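Local atomic coordinates of putative oxidoreductase yhhX (Escherichia coli K-12, PDB entry 3F4L), a protein that probably catalyses the NADP+-dependent oxidation of scyllo-inositol, as an oxidoreductase of the Gfo/Idh/MocA family. Residues Thr118-Gln123 against Ala313-Lys318; Pro158-Lys163 against Ser199-Ala204; Ala269-Val274 against Met291-Gly296. One frame throughout, in Å; residues are numbered along the deposited sequence.

In the fold
Contact 1 is the buried one of the three and joins the Rossmann and C-terminal parts of the chain: strand 119-121, at one border of the parallel Rossmann sheet, meets the loop between helices 300-311 and 319-331. Contacts 2 and 3 lie near the surface of the C-terminal alpha/beta domain, and both tie loops adjoining strands of its mixed sheet. Contact 1 is a relay of hydroxyl, amide and carbonyl groups with a valine beside it. Contact 2 rests on an asparagine carboxamide and an arginine, and its loops also touch the second subunit, whereas contact 3 is carried by a proline ring. The centres of contacts 1 and 2 are about 35 Å apart, on opposite sides of the chain's centre.

Contact 1 (Thr118-Gln123 against Ala313-Lys318); sequences TVTPYQ and APNYVK
Asn315 and Tyr316 carry this contact, reaching from the loop between helices 300-311 and 319-331 to strand 119-121, the border strand of the Rossmann sheet. Asn315 has CG anti to its backbone N (chi1 -170°), so its carboxamide meets the Thr120 side chain tip to tip. Its ND2 uses both N-H groups close to the amide plane. One goes across to Thr120 OG1, with Asn315 ND2 to OG1 at 3.0 Å. The other turns back to its own loop, where Asn315 ND2 lies 2.9 Å from Val317 O, on a lone pair of that carbonyl. Asn315 OD1 faces methyls instead, 3.7 Å from Thr118 CG2 and about as far from Thr120 CG2. Thr120 OG1 stands anti to its backbone N, which puts CG2 in the crowded position between N and the carbonyl carbon. Thr120 OG1 also donates to a lone pair of Pro121 O, at 3.2 Å.

Tyr316 approaches the same carbonyl by another route. Its CG takes the crowded position (chi1 77°), and the ring runs out to the turn after the strand, with Gln123 O in plane at its edge. Tyr316 OH gives a weak bond to Pro121 O at 2.7 Å and receives Gln123 N at 2.9 Å, the latter fairly straight at 161°. Val317 CG2 sits over the centre of one ring face. Val317 CG2 also packs against Gln123 CG at 4.1 Å, and CG1 points at the tip of the Pro121 ring.

Thr120 OG1 and Tyr316 OH each accept from one N-H and donate to Pro121 O, Tyr316 only weakly, so both hydroxyls are oriented by polar partners on two sides, and one backbone carbonyl collects both donors where the two domains meet.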
# COMPACT_ATOMS: atom_id res chain seq x y z
N THR A 118 18.14 -16.82 29.68
CA THR A 118 17.39 -16.07 28.70
C THR A 118 18.26 -15.60 27.54
O THR A 118 19.30 -14.98 27.75
CB THR A 118 16.76 -14.81 29.32
OG1 THR A 118 15.81 -15.18 30.33
CG2 THR A 118 16.07 -13.97 28.25
N VAL A 119 17.86 -15.90 26.31
CA VAL A 119 18.58 -15.42 25.13
C VAL A 119 17.50 -14.73 24.30
O VAL A 119 16.45 -15.31 24.02
CB VAL A 119 19.25 -16.55 24.33
CG1 VAL A 119 18.21 -17.45 23.67
CG2 VAL A 119 20.16 -15.94 23.28
N THR A 120 17.74 -13.49 23.90
CA THR A 120 16.74 -12.74 23.15
C THR A 120 17.34 -11.68 22.25
O THR A 120 18.45 -11.21 22.50
CB THR A 120 15.76 -12.04 24.13
OG1 THR A 120 14.80 -11.27 23.40
CG2 THR A 120 16.52 -11.10 25.07
N PRO A 121 16.63 -11.30 21.18
CA PRO A 121 17.14 -10.26 20.28
C PRO A 121 16.84 -8.90 20.92
O PRO A 121 16.09 -8.81 21.89
CB PRO A 121 16.34 -10.49 19.01
CG PRO A 121 15.00 -10.94 19.54
CD PRO A 121 15.41 -11.92 20.63
N TYR A 122 17.44 -7.84 20.38
CA TYR A 122 17.26 -6.48 20.87
C TYR A 122 16.25 -5.80 19.94
O TYR A 122 16.62 -5.29 18.89
CB TYR A 122 18.61 -5.74 20.82
CG TYR A 122 18.62 -4.29 21.29
CD1 TYR A 122 18.19 -3.95 22.58
CD2 TYR A 122 19.10 -3.28 20.48
CE1 TYR A 122 18.25 -2.63 23.03
CE2 TYR A 122 19.16 -1.96 20.92
CZ TYR A 122 18.73 -1.65 22.19
OH TYR A 122 18.79 -0.35 22.63
N GLN A 123 14.97 -5.82 20.32
CA GLN A 123 13.93 -5.20 19.50
C GLN A 123 13.50 -3.90 20.15
O GLN A 123 12.38 -3.77 20.63
CB GLN A 123 12.73 -6.15 19.35
CG GLN A 123 13.08 -7.48 18.68
CD GLN A 123 13.60 -7.32 17.26
OE1 GLN A 123 13.56 -6.23 16.69
NE2 GLN A 123 14.08 -8.41 16.67
N ALA A 313 10.17 -12.63 35.41
CA ALA A 313 9.09 -12.14 34.56
C ALA A 313 9.32 -12.64 33.14
O ALA A 313 10.45 -12.85 32.72
CB ALA A 313 9.06 -10.62 34.57
N PRO A 314 8.24 -12.87 32.38
CA PRO A 314 8.41 -13.34 31.01
C PRO A 314 9.24 -12.34 30.20
O PRO A 314 9.17 -11.14 30.45
CB PRO A 314 6.98 -13.47 30.49
CG PRO A 314 6.19 -12.56 31.40
CD PRO A 314 6.81 -12.80 32.74
N ASN A 315 10.02 -12.84 29.25
CA ASN A 315 10.87 -11.97 28.42
C ASN A 315 9.97 -11.08 27.57
O ASN A 315 8.89 -11.50 27.16
CB ASN A 315 11.77 -12.83 27.54
CG ASN A 315 12.83 -12.02 26.83
OD1 ASN A 315 13.64 -11.33 27.46
ND2 ASN A 315 12.84 -12.09 25.50
N TYR A 316 10.41 -9.86 27.28
CA TYR A 316 9.60 -8.92 26.50
C TYR A 316 9.31 -9.41 25.09
O TYR A 316 8.29 -9.06 24.50
CB TYR A 316 10.24 -7.53 26.46
CG TYR A 316 11.43 -7.36 25.53
CD1 TYR A 316 12.60 -8.11 25.70
CD2 TYR A 316 11.39 -6.43 24.49
CE1 TYR A 316 13.70 -7.93 24.87
CE2 TYR A 316 12.49 -6.24 23.65
CZ TYR A 316 13.64 -6.99 23.84
OH TYR A 316 14.72 -6.80 23.02
N VAL A 317 10.21 -10.23 24.54
CA VAL A 317 10.03 -10.79 23.21
C VAL A 317 9.77 -12.30 23.34
O VAL A 317 10.54 -13.00 24.01
CB VAL A 317 11.29 -10.59 22.32
CG1 VAL A 317 11.09 -11.26 20.97
CG2 VAL A 317 11.55 -9.10 22.12
N LYS A 318 8.72 -12.79 22.71
CA LYS A 318 8.42 -14.21 22.78
C LYS A 318 9.26 -14.98 21.74
O LYS A 318 9.52 -14.47 20.64
CB LYS A 318 6.93 -14.47 22.52
CG LYS A 318 6.00 -13.67 23.42
CD LYS A 318 4.57 -14.22 23.39
CE LYS A 318 3.99 -14.21 21.99
NZ LYS A 318 2.63 -14.81 21.98

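Contact 2 (Pro158-Lys163 against Ser199-Ala204); sequences PVAETK and SLRNKA
Residues Pro158-Thr162 and Arg201-Ala204 run almost parallel, their end-to-end directions 9° apart, and the backbones come closest at Ala160 with Arg201 and at Thr162 with Ala204. Of the two loops, one follows strand 146-152 and the other strand 192-198; Asn202 makes both hydrogen bonds between these two segments, and Asn205 adds two more, to Glu161 O and Lys163 N. With CG anti to its backbone N, the Asn202 side chain points its carboxamide at the first loop and crosses Thr162 at about a right angle. Asn202 ND2 reaches Ala160 O at 3.2 Å, nearly straight (170°) and exactly in the amide plane. Its other N-H goes to Thr162 OG1, with Asn202 ND2 to OG1 at 2.8 Å. Asn202 OD1 stays at home, taking Ala204 N at 2.9 Å from above the carbonyl plane in an Asx turn that holds the amide in place. An alanine here removes the carboxamide and its three bonds, and would probably weaken the tie between the loops and loosen the Asx turn.

Arg201 lies alongside, bent at chi3. Ala160 CB sits over the centre of one guanidinium face, 3.7 Å from Arg201 NE. Arg201 NE makes a salt bridge to Asp208, and NH1 bonds to Arg157 O. Further along the two loops, Thr162 CG2 meets Ala204 CB at 3.7 Å, methyl on methyl.

Lys203 NZ folds back to Ser199 O. The Asn202 amide thus ties the loops at one end and Arg201 at the other, while Lys203 reaches across the dimer in a salt bridge to Asp218 of the second subunit.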
# COMPACT_ATOMS: atom_id res chain seq x y z
N PRO A 158 18.71 8.77 -3.25
CA PRO A 158 18.84 8.27 -4.62
C PRO A 158 20.19 7.70 -5.04
O PRO A 158 20.24 6.91 -5.99
CB PRO A 158 18.44 9.49 -5.46
CG PRO A 158 18.92 10.63 -4.63
CD PRO A 158 18.47 10.23 -3.24
N VAL A 159 21.26 8.07 -4.36
CA VAL A 159 22.59 7.58 -4.71
C VAL A 159 23.01 6.36 -3.90
O VAL A 159 22.99 6.37 -2.68
CB VAL A 159 23.67 8.67 -4.54
CG1 VAL A 159 25.04 8.10 -4.89
CG2 VAL A 159 23.35 9.86 -5.44
N ALA A 160 23.38 5.30 -4.61
CA ALA A 160 23.80 4.07 -3.98
C ALA A 160 25.03 3.58 -4.72
O ALA A 160 24.94 3.12 -5.85
CB ALA A 160 22.69 3.01 -4.05
N GLU A 161 26.19 3.69 -4.08
CA GLU A 161 27.42 3.24 -4.71
C GLU A 161 27.35 1.73 -4.87
O GLU A 161 26.76 1.04 -4.04
CB GLU A 161 28.63 3.63 -3.85
CG GLU A 161 28.81 5.13 -3.62
CD GLU A 161 29.00 5.91 -4.91
OE1 GLU A 161 29.66 5.40 -5.84
OE2 GLU A 161 28.50 7.05 -5.00
N THR A 162 27.95 1.23 -5.94
CA THR A 162 27.96 -0.20 -6.19
C THR A 162 28.62 -0.90 -5.03
O THR A 162 29.71 -0.52 -4.61
CB THR A 162 28.73 -0.53 -7.48
OG1 THR A 162 28.07 0.09 -8.58
CG2 THR A 162 28.78 -2.05 -7.70
N LYS A 163 27.95 -1.92 -4.49
CA LYS A 163 28.48 -2.68 -3.37
C LYS A 163 27.73 -4.00 -3.30
O LYS A 163 26.82 -4.17 -2.50
CB LYS A 163 28.31 -1.91 -2.06
CG LYS A 163 29.63 -1.45 -1.44
CD LYS A 163 29.43 -0.77 -0.08
CE LYS A 163 28.67 0.56 -0.20
NZ LYS A 163 29.39 1.58 -1.02
N SER A 199 15.53 -4.09 -6.16
CA SER A 199 16.77 -3.32 -6.08
C SER A 199 16.62 -2.26 -7.18
O SER A 199 16.80 -2.55 -8.36
CB SER A 199 17.97 -4.23 -6.37
OG SER A 199 19.17 -3.49 -6.31
N LEU A 200 16.27 -1.04 -6.77
CA LEU A 200 16.02 0.05 -7.72
C LEU A 200 17.14 1.03 -8.02
O LEU A 200 17.34 1.41 -9.17
CB LEU A 200 14.81 0.85 -7.24
CG LEU A 200 13.46 0.13 -7.14
CD1 LEU A 200 12.45 1.07 -6.48
CD2 LEU A 200 12.99 -0.28 -8.52
N ARG A 201 17.85 1.49 -6.99
CA ARG A 201 18.91 2.47 -7.18
C ARG A 201 20.12 1.97 -7.95
O ARG A 201 20.62 2.67 -8.84
CB ARG A 201 19.35 3.01 -5.82
CG ARG A 201 18.28 3.79 -5.09
CD ARG A 201 18.79 4.24 -3.74
NE ARG A 201 19.19 3.10 -2.93
CZ ARG A 201 19.80 3.20 -1.75
NH1 ARG A 201 20.08 4.39 -1.24
NH2 ARG A 201 20.13 2.10 -1.08
N ASN A 202 20.61 0.79 -7.61
CA ASN A 202 21.77 0.22 -8.28
C ASN A 202 21.55 -1.27 -8.43
O ASN A 202 21.63 -2.01 -7.45
CB ASN A 202 23.04 0.47 -7.48
CG ASN A 202 24.29 0.08 -8.24
OD1 ASN A 202 24.26 -0.87 -9.03
ND2 ASN A 202 25.39 0.79 -8.00
N LYS A 203 21.29 -1.71 -9.66
CA LYS A 203 21.03 -3.13 -9.91
C LYS A 203 22.13 -4.09 -9.48
O LYS A 203 21.93 -5.30 -9.45
CB LYS A 203 20.71 -3.34 -11.40
CG LYS A 203 19.27 -3.02 -11.77
CD LYS A 203 18.30 -3.88 -10.98
CE LYS A 203 16.85 -3.64 -11.38
NZ LYS A 203 16.39 -2.24 -11.13
N ALA A 204 23.30 -3.56 -9.13
CA ALA A 204 24.39 -4.42 -8.70
C ALA A 204 24.27 -4.75 -7.21
O ALA A 204 24.86 -5.72 -6.74
CB ALA A 204 25.74 -3.75 -8.98

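Contact 3 (Ala269-Val274 against Met291-Gly296); sequences AADDSV and MKPEMG
Asp271 OD1 is gripped twice, both times by Ser273. Ser273 N meets Asp271 OD1 at 2.8 Å, nearly along the C-O axis, which makes an Asx turn. Ser273 OG meets Asp271 OD1 from above the carboxylate plane at a very short 2.5 Å. The hydroxyl gets there by taking the crowded position between backbone N and carbonyl carbon (chi1 64°). Lys247 NZ also bonds to Ser273 OG, and its positive charge probably strengthens this tight pairing.

The turn leads into strand 275-280, which pairs antiparallel with strand 286-291 at the border of the mixed sheet, and Pro293 follows that second strand. The Pro293 ring is the main point of contact between the segments, its CG and CD pressed against the carbonyl oxygen of Ser273. Pro293 CG is 3.0 Å from Ser273 O, a close approach for a carbon, and lies 3.8 Å from Ser273 OG. Nearer the hairpin, where Met291 and Gly275 share backbone hydrogen bonding, Val274 CA stands 3.3 Å from Met291 O. The Met291 side chain, a selenomethionine, turns instead to Phe245 and helix 129-140. Apolar touch is slight: Val274 CG1 reaches Pro293 CD at 4.5 Å.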
# COMPACT_ATOMS: atom_id res chain seq x y z
N ALA A 269 14.50 13.54 22.33
CA ALA A 269 13.40 12.99 21.56
C ALA A 269 12.17 13.90 21.51
O ALA A 269 11.04 13.43 21.48
CB ALA A 269 13.01 11.61 22.12
N ALA A 270 12.40 15.21 21.52
CA ALA A 270 11.31 16.18 21.46
C ALA A 270 10.52 15.88 20.18
O ALA A 270 11.10 15.76 19.11
CB ALA A 270 11.85 17.62 21.42
N ASP A 271 9.21 15.76 20.31
CA ASP A 271 8.37 15.43 19.16
C ASP A 271 7.14 16.33 19.13
O ASP A 271 6.44 16.48 20.13
CB ASP A 271 7.93 13.96 19.27
CG ASP A 271 7.41 13.39 17.97
OD1 ASP A 271 6.71 14.12 17.23
OD2 ASP A 271 7.70 12.21 17.69
N ASP A 272 6.87 16.94 17.98
CA ASP A 272 5.71 17.83 17.87
C ASP A 272 4.64 17.27 16.94
O ASP A 272 3.75 17.98 16.49
CB ASP A 272 6.16 19.22 17.41
CG ASP A 272 6.77 20.03 18.54
OD1 ASP A 272 6.01 20.47 19.43
OD2 ASP A 272 8.01 20.22 18.54
N SER A 273 4.73 15.98 16.65
CA SER A 273 3.75 15.32 15.80
C SER A 273 2.64 14.80 16.69
O SER A 273 2.76 14.80 17.93
CB SER A 273 4.39 14.15 15.05
OG SER A 273 4.83 13.14 15.94
N VAL A 274 1.56 14.36 16.08
CA VAL A 274 0.44 13.83 16.84
C VAL A 274 -0.24 12.75 16.04
O VAL A 274 -0.19 12.76 14.82
CB VAL A 274 -0.62 14.92 17.16
CG1 VAL A 274 -0.09 15.88 18.20
CG2 VAL A 274 -0.99 15.67 15.88
N MSE A 291 -3.98 12.55 19.31
CA MSE A 291 -3.24 11.90 20.38
C MSE A 291 -1.80 12.38 20.45
O MSE A 291 -1.10 12.45 19.44
CB MSE A 291 -3.20 10.38 20.15
CG MSE A 291 -4.54 9.68 20.17
SE MSE A 291 -4.42 7.95 19.29
CE MSE A 291 -3.45 6.95 20.64
N LYS A 292 -1.35 12.71 21.66
CA LYS A 292 0.02 13.14 21.84
C LYS A 292 0.85 11.86 21.81
O LYS A 292 0.49 10.87 22.45
CB LYS A 292 0.18 13.86 23.18
CG LYS A 292 1.53 14.53 23.38
CD LYS A 292 1.45 15.66 24.41
CE LYS A 292 0.96 15.16 25.76
NZ LYS A 292 1.89 14.15 26.34
N PRO A 293 1.96 11.85 21.05
CA PRO A 293 2.81 10.66 20.96
C PRO A 293 3.17 10.08 22.32
O PRO A 293 3.57 10.81 23.22
CB PRO A 293 4.05 11.18 20.24
CG PRO A 293 3.51 12.28 19.40
CD PRO A 293 2.57 12.98 20.34
N GLU A 294 3.02 8.77 22.46
CA GLU A 294 3.39 8.10 23.70
C GLU A 294 4.90 8.26 23.74
O GLU A 294 5.54 8.29 22.69
CB GLU A 294 3.00 6.63 23.65
CG GLU A 294 1.50 6.38 23.61
CD GLU A 294 0.80 6.83 24.89
OE1 GLU A 294 1.12 6.29 25.97
OE2 GLU A 294 -0.06 7.73 24.80
N MSE A 295 5.48 8.37 24.93
CA MSE A 295 6.93 8.54 25.04
C MSE A 295 7.69 7.25 24.75
O MSE A 295 7.41 6.20 25.34
CB MSE A 295 7.30 9.04 26.43
CG MSE A 295 8.74 9.53 26.55
SE MSE A 295 9.36 9.58 28.39
CE MSE A 295 10.99 8.55 28.20
N GLY A 296 8.66 7.33 23.85
CA GLY A 296 9.45 6.17 23.51
C GLY A 296 10.71 6.12 24.36
O GLY A 296 11.22 7.17 24.77